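Local coordinates for antifreeze protein (Marinomonas primoryensis, PDB 5JUH), which is a giant RTX adhesin that binds its Antarctic bacterium to diatoms and ice, its calcium-binding C-terminal domain probably serving type I secretion, at residues 78-86 against 100-110; 114-124 against 187-196. All coordinates share one frame; numbering follows the deposited sequence.

Contact 1: residues 78-86 against 100-110; sequences FGGDDSLVD and NDTTDVLNIDT. With CA (calcium ion), chain E; CA (calcium ion), chain D; CA (calcium ion), chain C.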
loop_
_atom_site.group_PDB
_atom_site.type_symbol
_atom_site.label_atom_id
_atom_site.label_comp_id
_atom_site.label_asym_id
_atom_site.label_seq_id
_atom_site.Cartn_x
_atom_site.Cartn_y
_atom_site.Cartn_z
ATOM N N PHE A 78 10.598 -5.483 -1.830
ATOM C CA PHE A 78 9.691 -6.560 -2.205
ATOM C C PHE A 78 10.167 -7.854 -1.583
ATOM O O PHE A 78 11.307 -8.241 -1.758
ATOM C CB PHE A 78 9.691 -6.708 -3.751
ATOM C CG PHE A 78 8.826 -7.801 -4.267
ATOM C CD1 PHE A 78 7.505 -7.968 -3.849
ATOM C CD2 PHE A 78 9.308 -8.640 -5.278
ATOM C CE1 PHE A 78 6.682 -8.946 -4.446
ATOM C CE2 PHE A 78 8.483 -9.606 -5.871
ATOM C CZ PHE A 78 7.192 -9.766 -5.449
ATOM N N GLY A 79 9.253 -8.528 -0.911
ATOM C CA GLY A 79 9.654 -9.814 -0.208
ATOM C C GLY A 79 9.526 -11.059 -1.113
ATOM O O GLY A 79 9.789 -12.140 -0.667
ATOM N N GLY A 80 8.999 -10.870 -2.319
ATOM C CA GLY A 80 8.631 -11.993 -3.196
ATOM C C GLY A 80 7.210 -12.349 -3.326
ATOM O O GLY A 80 6.429 -12.079 -2.440
ATOM N N ASP A 81 6.862 -13.024 -4.435
ATOM C CA ASP A 81 5.516 -13.604 -4.527
ATOM C C ASP A 81 5.695 -15.008 -3.860
ATOM O O ASP A 81 5.854 -16.022 -4.541
ATOM C CB ASP A 81 5.006 -13.727 -5.923
ATOM C CG ASP A 81 4.656 -12.454 -6.566
ATOM O OD1 ASP A 81 4.226 -11.483 -5.902
ATOM O OD2 ASP A 81 4.857 -12.348 -7.861
ATOM N N ASP A 82 5.640 -15.072 -2.507
ATOM C CA ASP A 82 6.174 -16.183 -1.655
ATOM C C ASP A 82 5.024 -16.670 -0.756
ATOM O O ASP A 82 3.902 -16.280 -0.965
ATOM C CB ASP A 82 7.438 -15.788 -0.865
ATOM C CG ASP A 82 7.170 -14.637 0.193
ATOM O OD1 ASP A 82 5.978 -14.301 0.283
ATOM O OD2 ASP A 82 8.191 -14.255 0.835
ATOM N N SER A 83 5.310 -17.444 0.313
ATOM C CA SER A 83 4.335 -17.942 1.310
ATOM C C SER A 83 4.786 -17.678 2.704
ATOM O O SER A 83 4.330 -18.331 3.641
ATOM C CB SER A 83 4.134 -19.444 1.137
ATOM O OG SER A 83 3.955 -19.738 -0.245
ATOM N N LEU A 84 5.617 -16.674 2.884
ATOM C CA LEU A 84 6.227 -16.407 4.146
ATOM C C LEU A 84 6.196 -14.939 4.520
ATOM O O LEU A 84 6.245 -14.100 3.647
ATOM C CB LEU A 84 7.683 -16.871 4.181
ATOM C CG LEU A 84 7.996 -18.355 3.855
ATOM C CD1 LEU A 84 9.453 -18.620 3.633
ATOM C CD2 LEU A 84 7.461 -19.211 4.991
ATOM N N VAL A 85 6.152 -14.680 5.803
ATOM C CA VAL A 85 6.248 -13.292 6.269
ATOM C C VAL A 85 7.628 -12.761 6.116
ATOM O O VAL A 85 8.601 -13.271 6.679
ATOM C CB VAL A 85 5.829 -13.200 7.764
ATOM C CG1 VAL A 85 6.043 -11.800 8.260
ATOM C CG2 VAL A 85 4.380 -13.602 7.959
ATOM N N ASP A 86 7.714 -11.627 5.445
ATOM C CA ASP A 86 8.940 -10.815 5.422
ATOM C C ASP A 86 8.710 -9.543 6.208
ATOM O O ASP A 86 7.577 -9.074 6.241
ATOM C CB ASP A 86 9.324 -10.427 3.991
ATOM C CG ASP A 86 9.638 -11.580 3.067
ATOM O OD1 ASP A 86 10.777 -11.980 3.003
ATOM O OD2 ASP A 86 8.754 -12.044 2.393
ATOM N N ASN A 100 2.543 -8.723 -2.374
ATOM C CA ASN A 100 1.978 -9.923 -2.992
ATOM C C ASN A 100 0.663 -10.258 -2.376
ATOM O O ASN A 100 0.452 -10.180 -1.153
ATOM C CB ASN A 100 3.010 -11.071 -2.916
ATOM C CG ASN A 100 3.371 -11.448 -1.515
ATOM O OD1 ASN A 100 3.276 -12.710 -1.111
ATOM N ND2 ASN A 100 3.790 -10.466 -0.745
ATOM N N ASP A 101 -0.208 -10.811 -3.188
ATOM C CA ASP A 101 -1.488 -11.297 -2.685
ATOM C C ASP A 101 -1.294 -12.772 -2.255
ATOM O O ASP A 101 -1.010 -13.600 -3.017
ATOM C CB ASP A 101 -2.430 -11.270 -3.889
ATOM C CG ASP A 101 -3.832 -11.507 -3.551
ATOM O OD1 ASP A 101 -4.186 -11.700 -2.360
ATOM O OD2 ASP A 101 -4.690 -11.630 -4.572
ATOM N N THR A 102 -1.591 -13.096 -1.073
ATOM C CA THR A 102 -1.554 -14.452 -0.527
ATOM C C THR A 102 -3.002 -14.903 -0.334
ATOM O O THR A 102 -3.874 -14.107 -0.242
ATOM C CB THR A 102 -0.795 -14.576 0.823
ATOM O OG1 THR A 102 -1.530 -13.807 1.780
ATOM C CG2 THR A 102 0.645 -14.113 0.729
ATOM N N THR A 103 -3.233 -16.223 -0.271
ATOM C CA THR A 103 -4.526 -16.701 0.135
ATOM C C THR A 103 -4.628 -16.886 1.620
ATOM O O THR A 103 -5.707 -16.751 2.159
ATOM C CB THR A 103 -4.953 -17.997 -0.593
ATOM O OG1 THR A 103 -4.220 -19.130 -0.148
ATOM C CG2 THR A 103 -4.799 -17.879 -2.147
ATOM N N ASP A 104 -3.510 -17.100 2.307
ATOM C CA ASP A 104 -3.485 -17.285 3.778
ATOM C C ASP A 104 -3.076 -15.878 4.333
ATOM O O ASP A 104 -1.956 -15.431 4.158
ATOM C CB ASP A 104 -2.441 -18.321 4.083
ATOM C CG ASP A 104 -2.291 -18.650 5.543
ATOM O OD1 ASP A 104 -2.865 -17.925 6.371
ATOM O OD2 ASP A 104 -1.469 -19.562 5.803
ATOM N N VAL A 105 -3.988 -15.281 5.064
ATOM C CA VAL A 105 -3.711 -13.908 5.582
ATOM C C VAL A 105 -2.600 -13.952 6.632
ATOM O O VAL A 105 -1.978 -12.918 6.965
ATOM C CB VAL A 105 -5.016 -13.225 6.033
ATOM C CG1 VAL A 105 -5.461 -13.881 7.316
ATOM C CG2 VAL A 105 -4.819 -11.685 6.067
ATOM N N LEU A 106 -2.290 -15.116 7.208
ATOM C CA LEU A 106 -1.143 -15.214 8.085
ATOM C C LEU A 106 0.219 -15.162 7.418
ATOM O O LEU A 106 1.217 -15.138 8.116
ATOM C CB LEU A 106 -1.271 -16.454 8.956
ATOM C CG LEU A 106 -2.408 -16.425 9.925
ATOM C CD1 LEU A 106 -2.446 -17.770 10.689
ATOM C CD2 LEU A 106 -2.392 -15.242 10.848
ATOM N N ASN A 107 0.261 -15.183 6.077
ATOM C CA ASN A 107 1.502 -15.161 5.388
ATOM C C ASN A 107 1.862 -13.799 4.846
ATOM O O ASN A 107 2.830 -13.643 4.167
ATOM C CB ASN A 107 1.483 -16.149 4.205
ATOM C CG ASN A 107 1.453 -17.578 4.618
ATOM O OD1 ASN A 107 1.880 -17.949 5.729
ATOM N ND2 ASN A 107 1.000 -18.415 3.719
ATOM N N ILE A 108 1.064 -12.793 5.202
ATOM C CA ILE A 108 1.328 -11.451 4.663
ATOM C C ILE A 108 2.516 -10.791 5.360
ATOM O O ILE A 108 2.857 -11.093 6.479
ATOM C CB ILE A 108 0.102 -10.491 4.762
ATOM C CG1 ILE A 108 -0.227 -10.112 6.166
ATOM C CG2 ILE A 108 -1.097 -11.081 4.066
ATOM C CD1 ILE A 108 -1.426 -9.232 6.337
ATOM N N ASP A 109 3.156 -9.880 4.606
ATOM C CA ASP A 109 4.329 -9.157 5.104
ATOM C C ASP A 109 4.006 -8.098 6.181
ATOM O O ASP A 109 2.905 -7.605 6.262
ATOM C CB ASP A 109 5.069 -8.518 3.970
ATOM C CG ASP A 109 5.609 -9.571 2.981
ATOM O OD1 ASP A 109 5.983 -10.770 3.378
ATOM O OD2 ASP A 109 5.684 -9.137 1.754
ATOM N N THR A 110 5.051 -7.771 6.959
ATOM C CA THR A 110 5.035 -6.632 7.882
ATOM C C THR A 110 5.828 -5.512 7.238
ATOM O O THR A 110 6.961 -5.718 6.746
ATOM C CB THR A 110 5.612 -7.031 9.185
ATOM O OG1 THR A 110 4.816 -8.028 9.801
ATOM C CG2 THR A 110 5.767 -5.822 10.112
HETATM CA CA CA E . 6.492 -12.567 1.933
HETATM CA CA CA D . 10.270 -13.525 1.106
HETATM CA CA CA C . -5.421 -12.485 -0.550
HETATM O O HOH W 1 6.668 -7.769 -0.260
HETATM O O HOH W 2 6.642 -11.127 0.078
HETATM O O HOH W 3 2.306 -14.713 -2.738
HETATM O O HOH W 4 -4.027 -11.912 1.264
HETATM O O HOH W 5 -5.108 -10.260 0.314
HETATM O O HOH W 6 -6.339 -14.062 -2.115
HETATM O O HOH W 7 -7.447 -11.532 -0.870
HETATM O O HOH W 8 -6.610 -13.573 0.940
#

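Contact 2: residues 114-124 against 187-196; sequences FNAAEDALDLT and SIKVIYNNEE. With CA (calcium ion), chain I; CA (calcium ion), chain G.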
loop_
_atom_site.group_PDB
_atom_site.type_symbol
_atom_site.label_atom_id
_atom_site.label_comp_id
_atom_site.label_asym_id
_atom_site.label_seq_id
_atom_site.Cartn_x
_atom_site.Cartn_y
_atom_site.Cartn_z
ATOM N N PHE A 114 5.858 2.380 7.604
ATOM C CA PHE A 114 5.235 3.048 6.467
ATOM C C PHE A 114 4.930 4.501 6.890
ATOM O O PHE A 114 4.132 4.691 7.799
ATOM C CB PHE A 114 3.947 2.346 6.085
ATOM C CG PHE A 114 3.279 2.916 4.845
ATOM C CD1 PHE A 114 3.806 2.591 3.634
ATOM C CD2 PHE A 114 2.195 3.771 4.897
ATOM C CE1 PHE A 114 3.294 3.073 2.497
ATOM C CE2 PHE A 114 1.595 4.287 3.715
ATOM C CZ PHE A 114 2.193 3.934 2.550
ATOM N N ASN A 115 5.415 5.439 6.100
ATOM C CA ASN A 115 5.156 6.864 6.324
ATOM C C ASN A 115 4.296 7.307 5.167
ATOM O O ASN A 115 4.779 7.516 4.052
ATOM C CB ASN A 115 6.460 7.620 6.397
ATOM C CG ASN A 115 6.275 9.091 6.594
ATOM O OD1 ASN A 115 5.166 9.620 6.554
ATOM N ND2 ASN A 115 7.356 9.807 6.721
ATOM N N ALA A 116 3.045 7.655 5.446
ATOM C CA ALA A 116 2.064 7.931 4.397
ATOM C C ALA A 116 2.424 9.235 3.633
ATOM O O ALA A 116 1.884 9.443 2.515
ATOM C CB ALA A 116 0.617 8.049 4.903
ATOM N N ALA A 117 3.157 10.159 4.262
ATOM C CA ALA A 117 3.547 11.373 3.548
ATOM C C ALA A 117 4.685 11.169 2.561
ATOM O O ALA A 117 4.915 12.056 1.722
ATOM C CB ALA A 117 4.075 12.372 4.556
ATOM N N GLU A 118 5.262 9.959 2.514
ATOM C CA GLU A 118 6.506 9.777 1.700
ATOM C C GLU A 118 6.457 8.429 0.900
ATOM O O GLU A 118 6.663 8.398 -0.292
ATOM C CB GLU A 118 7.817 9.815 2.584
ATOM C CG GLU A 118 8.038 11.195 3.087
ATOM C CD GLU A 118 9.231 11.383 3.958
ATOM O OE1 GLU A 118 10.265 10.833 3.622
ATOM O OE2 GLU A 118 9.054 12.147 4.990
ATOM N N ASP A 119 6.164 7.342 1.602
ATOM C CA ASP A 119 6.198 6.026 1.038
ATOM C C ASP A 119 4.922 5.728 0.227
ATOM O O ASP A 119 3.953 6.462 0.244
ATOM C CB ASP A 119 6.330 5.032 2.202
ATOM C CG ASP A 119 7.582 5.192 3.003
ATOM O OD1 ASP A 119 8.699 5.547 2.555
ATOM O OD2 ASP A 119 7.485 4.853 4.231
ATOM N N ALA A 120 4.942 4.558 -0.462
ATOM C CA ALA A 120 3.807 4.141 -1.286
ATOM C C ALA A 120 3.697 2.645 -1.292
ATOM O O ALA A 120 4.622 1.980 -0.976
ATOM C CB ALA A 120 4.011 4.621 -2.723
ATOM N N LEU A 121 2.526 2.135 -1.602
ATOM C CA LEU A 121 2.283 0.722 -1.697
ATOM C C LEU A 121 1.916 0.342 -3.136
ATOM O O LEU A 121 1.007 0.903 -3.723
ATOM C CB LEU A 121 1.085 0.364 -0.848
ATOM C CG LEU A 121 1.133 0.745 0.651
ATOM C CD1 LEU A 121 -0.155 0.388 1.346
ATOM C CD2 LEU A 121 2.281 -0.021 1.324
ATOM N N ASP A 122 2.643 -0.614 -3.688
ATOM C CA ASP A 122 2.280 -1.173 -5.001
ATOM C C ASP A 122 1.328 -2.346 -4.761
ATOM O O ASP A 122 1.785 -3.401 -4.292
ATOM C CB ASP A 122 3.529 -1.533 -5.812
ATOM C CG ASP A 122 3.187 -2.040 -7.226
ATOM O OD1 ASP A 122 2.057 -2.546 -7.407
ATOM O OD2 ASP A 122 4.047 -1.867 -8.124
ATOM N N LEU A 123 0.086 -2.115 -5.086
ATOM C CA LEU A 123 -0.919 -3.108 -4.805
ATOM C C LEU A 123 -1.431 -3.828 -6.044
ATOM O O LEU A 123 -2.410 -4.424 -5.972
ATOM C CB LEU A 123 -2.172 -2.429 -4.119
ATOM C CG LEU A 123 -1.774 -1.772 -2.768
ATOM C CD1 LEU A 123 -3.059 -1.209 -2.153
ATOM C CD2 LEU A 123 -1.137 -2.776 -1.773
ATOM N N THR A 124 -0.711 -3.670 -7.125
ATOM C CA THR A 124 -1.145 -4.312 -8.400
ATOM C C THR A 124 -1.490 -5.778 -8.270
ATOM O O THR A 124 -2.479 -6.177 -8.748
ATOM C CB THR A 124 -0.042 -4.138 -9.471
ATOM O OG1 THR A 124 0.290 -2.762 -9.627
ATOM C CG2 THR A 124 -0.520 -4.686 -10.832
ATOM N N SER A 187 -4.241 10.711 3.106
ATOM C CA SER A 187 -4.297 9.713 2.041
ATOM C C SER A 187 -3.014 8.939 1.968
ATOM O O SER A 187 -1.971 9.306 2.543
ATOM C CB SER A 187 -4.566 10.400 0.662
ATOM O OG SER A 187 -3.489 11.325 0.403
ATOM N N ILE A 188 -3.092 7.833 1.234
ATOM C CA ILE A 188 -1.876 7.035 0.946
ATOM C C ILE A 188 -1.662 6.994 -0.542
ATOM O O ILE A 188 -2.646 7.060 -1.329
ATOM C CB ILE A 188 -1.922 5.606 1.516
ATOM C CG1 ILE A 188 -2.948 4.786 0.910
ATOM C CG2 ILE A 188 -1.907 5.622 3.029
ATOM C CD1 ILE A 188 -2.619 3.305 1.041
ATOM N N LYS A 189 -0.410 6.820 -0.915
ATOM C CA LYS A 189 -0.023 6.659 -2.302
ATOM C C LYS A 189 -0.102 5.145 -2.688
ATOM O O LYS A 189 0.554 4.329 -2.032
ATOM C CB LYS A 189 1.330 7.220 -2.526
ATOM C CG LYS A 189 1.360 8.712 -2.275
ATOM C CD LYS A 189 2.626 9.402 -2.711
ATOM C CE LYS A 189 3.778 8.978 -1.852
ATOM N NZ LYS A 189 4.981 9.916 -2.060
ATOM N N VAL A 190 -0.896 4.814 -3.697
ATOM C CA VAL A 190 -1.117 3.458 -4.140
ATOM C C VAL A 190 -0.710 3.400 -5.602
ATOM O O VAL A 190 -1.120 4.273 -6.411
ATOM C CB VAL A 190 -2.575 3.059 -4.022
ATOM C CG1 VAL A 190 -2.857 1.749 -4.682
ATOM C CG2 VAL A 190 -3.024 3.121 -2.599
ATOM N N ILE A 191 0.134 2.416 -5.917
ATOM C CA ILE A 191 0.608 2.172 -7.292
ATOM C C ILE A 191 -0.175 0.971 -7.885
ATOM O O ILE A 191 -0.363 -0.038 -7.247
ATOM C CB ILE A 191 2.103 1.926 -7.321
ATOM C CG1 ILE A 191 2.821 3.265 -6.918
ATOM C CG2 ILE A 191 2.547 1.515 -8.699
ATOM C CD1 ILE A 191 4.207 3.024 -6.445
ATOM N N TYR A 192 -0.712 1.190 -9.077
ATOM C CA TYR A 192 -1.379 0.154 -9.834
ATOM C C TYR A 192 -0.841 0.279 -11.281
ATOM O O TYR A 192 -0.899 1.327 -11.904
ATOM C CB TYR A 192 -2.879 0.373 -9.840
ATOM C CG TYR A 192 -3.682 -0.658 -10.627
ATOM C CD1 TYR A 192 -3.914 -1.868 -10.100
ATOM C CD2 TYR A 192 -4.135 -0.452 -11.926
ATOM C CE1 TYR A 192 -4.609 -2.830 -10.800
ATOM C CE2 TYR A 192 -4.807 -1.389 -12.583
ATOM C CZ TYR A 192 -5.038 -2.583 -12.018
ATOM O OH TYR A 192 -5.818 -3.585 -12.696
ATOM N N ASN A 193 -0.232 -0.820 -11.740
ATOM C CA ASN A 193 0.367 -0.808 -13.110
ATOM C C ASN A 193 1.318 0.387 -13.332
ATOM O O ASN A 193 1.265 1.033 -14.345
ATOM C CB ASN A 193 -0.739 -0.867 -14.140
ATOM C CG ASN A 193 -1.383 -2.217 -14.246
ATOM O OD1 ASN A 193 -0.841 -3.235 -13.903
ATOM N ND2 ASN A 193 -2.518 -2.220 -14.913
ATOM N N ASN A 194 2.265 0.578 -12.389
ATOM C CA ASN A 194 3.295 1.568 -12.506
ATOM C C ASN A 194 2.877 3.005 -12.581
ATOM O O ASN A 194 3.642 3.850 -12.973
ATOM C CB ASN A 194 4.306 1.261 -13.630
ATOM C CG ASN A 194 4.748 -0.163 -13.579
ATOM O OD1 ASN A 194 4.477 -0.942 -14.462
ATOM N ND2 ASN A 194 5.408 -0.493 -12.572
ATOM N N GLU A 195 1.694 3.313 -12.133
ATOM C CA GLU A 195 1.219 4.699 -12.026
ATOM C C GLU A 195 0.632 4.852 -10.589
ATOM O O GLU A 195 0.167 3.917 -9.991
ATOM C CB GLU A 195 0.153 4.985 -13.093
ATOM C CG GLU A 195 0.929 5.151 -14.478
ATOM C CD GLU A 195 0.172 5.454 -15.725
ATOM O OE1 GLU A 195 0.702 6.078 -16.794
ATOM O OE2 GLU A 195 -0.958 4.914 -15.631
ATOM N N GLU A 196 0.742 6.086 -10.097
ATOM C CA GLU A 196 0.475 6.354 -8.683
ATOM C C GLU A 196 -0.806 7.190 -8.505
ATOM O O GLU A 196 -1.076 8.155 -9.238
ATOM C CB GLU A 196 1.692 7.032 -8.089
ATOM C CG GLU A 196 1.566 7.131 -6.571
ATOM C CD GLU A 196 2.887 7.509 -5.967
ATOM O OE1 GLU A 196 3.316 8.654 -5.957
ATOM O OE2 GLU A 196 3.508 6.525 -5.460
HETATM CA CA CA I . 11.174 11.438 5.944
HETATM CA CA CA G . 10.706 5.694 3.810
HETATM O O HOH W 9 1.462 7.095 1.154
HETATM O O HOH W 10 3.929 12.197 -0.917
HETATM O O HOH W 11 9.819 3.897 5.095
HETATM O O HOH W 12 2.951 -1.646 -10.624
HETATM O O HOH W 13 9.991 7.352 5.358
HETATM O O HOH W 14 9.912 11.559 7.927
#

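Contact 1: residues 78-86 against 100-110
In the RTX parallel beta-roll of this domain, D82, L84 and D86 of one turn meet D109 of the next around a shared calcium ion. From residues 78-86 come both carboxylate oxygens of D82, the L84 carbonyl and D86 OD2, the last 2.4 Å from the calcium of chain E. Residues 100-110 supply D109 OD1, also 2.4 Å from that ion, and water 2 joins the shell. A second calcium, that of chain D, is held in part by G79 O, D82 OD2 and both oxygens of D86; atoms elsewhere in the structure complete both shells. The two aspartates thus trade roles: D82 chelates the first ion and D86 the second, while OD2 of each bridges the pair. A chi1 of 64° places the D82 carboxylate at the two ions. D109 OD1 has a further task, accepting D86 N at 2.8 Å from above the carboxylate plane (36° out of it), so metal and amide both restrain its rotation. Next along the chain, T110 N donates to D86 O over 2.9 Å, and T110 also bonds to L88 as the strands begin.

Beyond the ions the contact is van der Waals and water-mediated. V85 turns its CG2 branch onto L106 O, in the 3-10 segment, and I108 O just after it, 3.3 Å from the latter. S83 O lies 3.1 Å from N107 CG, approaching the amide without a hydrogen bond. N100 CG meets G80 O and its CB meets D81 OD1, at 3.3 Å, with D125 of helix 124-127 also touching N100. Its amide stands steeply to the D82 carboxylate, the planes 76° apart, and water 3 donates both to N100 OD1, at 2.8 Å, and to D82 O.

Contact 2: residues 114-124 against 187-196
I188 pushes its two branches into separate hollows of residues 114-124, where strands 120-122 and 187-192 are parallel neighbours in a mixed sheet. Its CG2 methyl touches the A116 methyl and, 3.8 Å from CE2, the edge of the F114 ring, both lying to one side of it. With chi1 at 65°, CG1 tucks in over the residue's own backbone, and CD1 beyond it meets L121 CD1 at 3.8 Å. V158 of strand 157-160 touches both I188 and L121. The L123 and V190 side chains cross at about a right angle, CD1 meeting CG1 to continue this apolar side.

The other side, bearing A120, D122, K189 and I191, is more mixed. A120 offers a small bump, its CB lodged among K189 CB (3.7 Å away), I191 CD1 and E196 OE2. I191 CG2 leans on the D122 carboxylate. K189 lies along the D119 backbone and bends at chi3 (-68°), bringing NZ 2.9 Å from E118 O, above that carbonyl's plane. Water 9 bridges the loop to the neighbouring strand, accepting from K189 N and donating to A116 O and D119 O.

Between the strands, L121 N bonds to K189 O, I191 N to L121 O at 2.8 Å, and L123 N to I191 O. At the far end, T124 OG1 accepts N193 N at 2.9 Å and gives its own proton to D122 OD1 on the syn side. T124 N reaches that same oxygen, closing an Asx turn, so two donors hold OD1, while water 12 donates to OD2.

E118 chelates one calcium ion; D119 OD1 binds another and OD2 the N115 amide, whereas both carbonyls face K189 or water 9. The chemistry divides these residues: carboxylates serve the metal loop, backbone oxygens the neighbouring strand.

In the fold
The contacts lie in series along the chain, their centres about 18 Å apart, and residues 100-110 run almost directly into 114-124. Contact 1 is peripheral, centred about 13 Å from the middle of the chain, and is built on calcium shared between turns. Contact 2 lies about 5 Å from that middle and relies on strand pairing and apolar packing, with calcium only at its loop end. There E118 and D119 complete sites with E92 and with L91, G93 and D95. Helix 124-127 connects the two regions: it starts at T124 of contact 2, and D125 touches D81 and N100 of contact 1. Strands 76-78, 96-98, 120-122 and 187-192 adjoin in that order, all parallel.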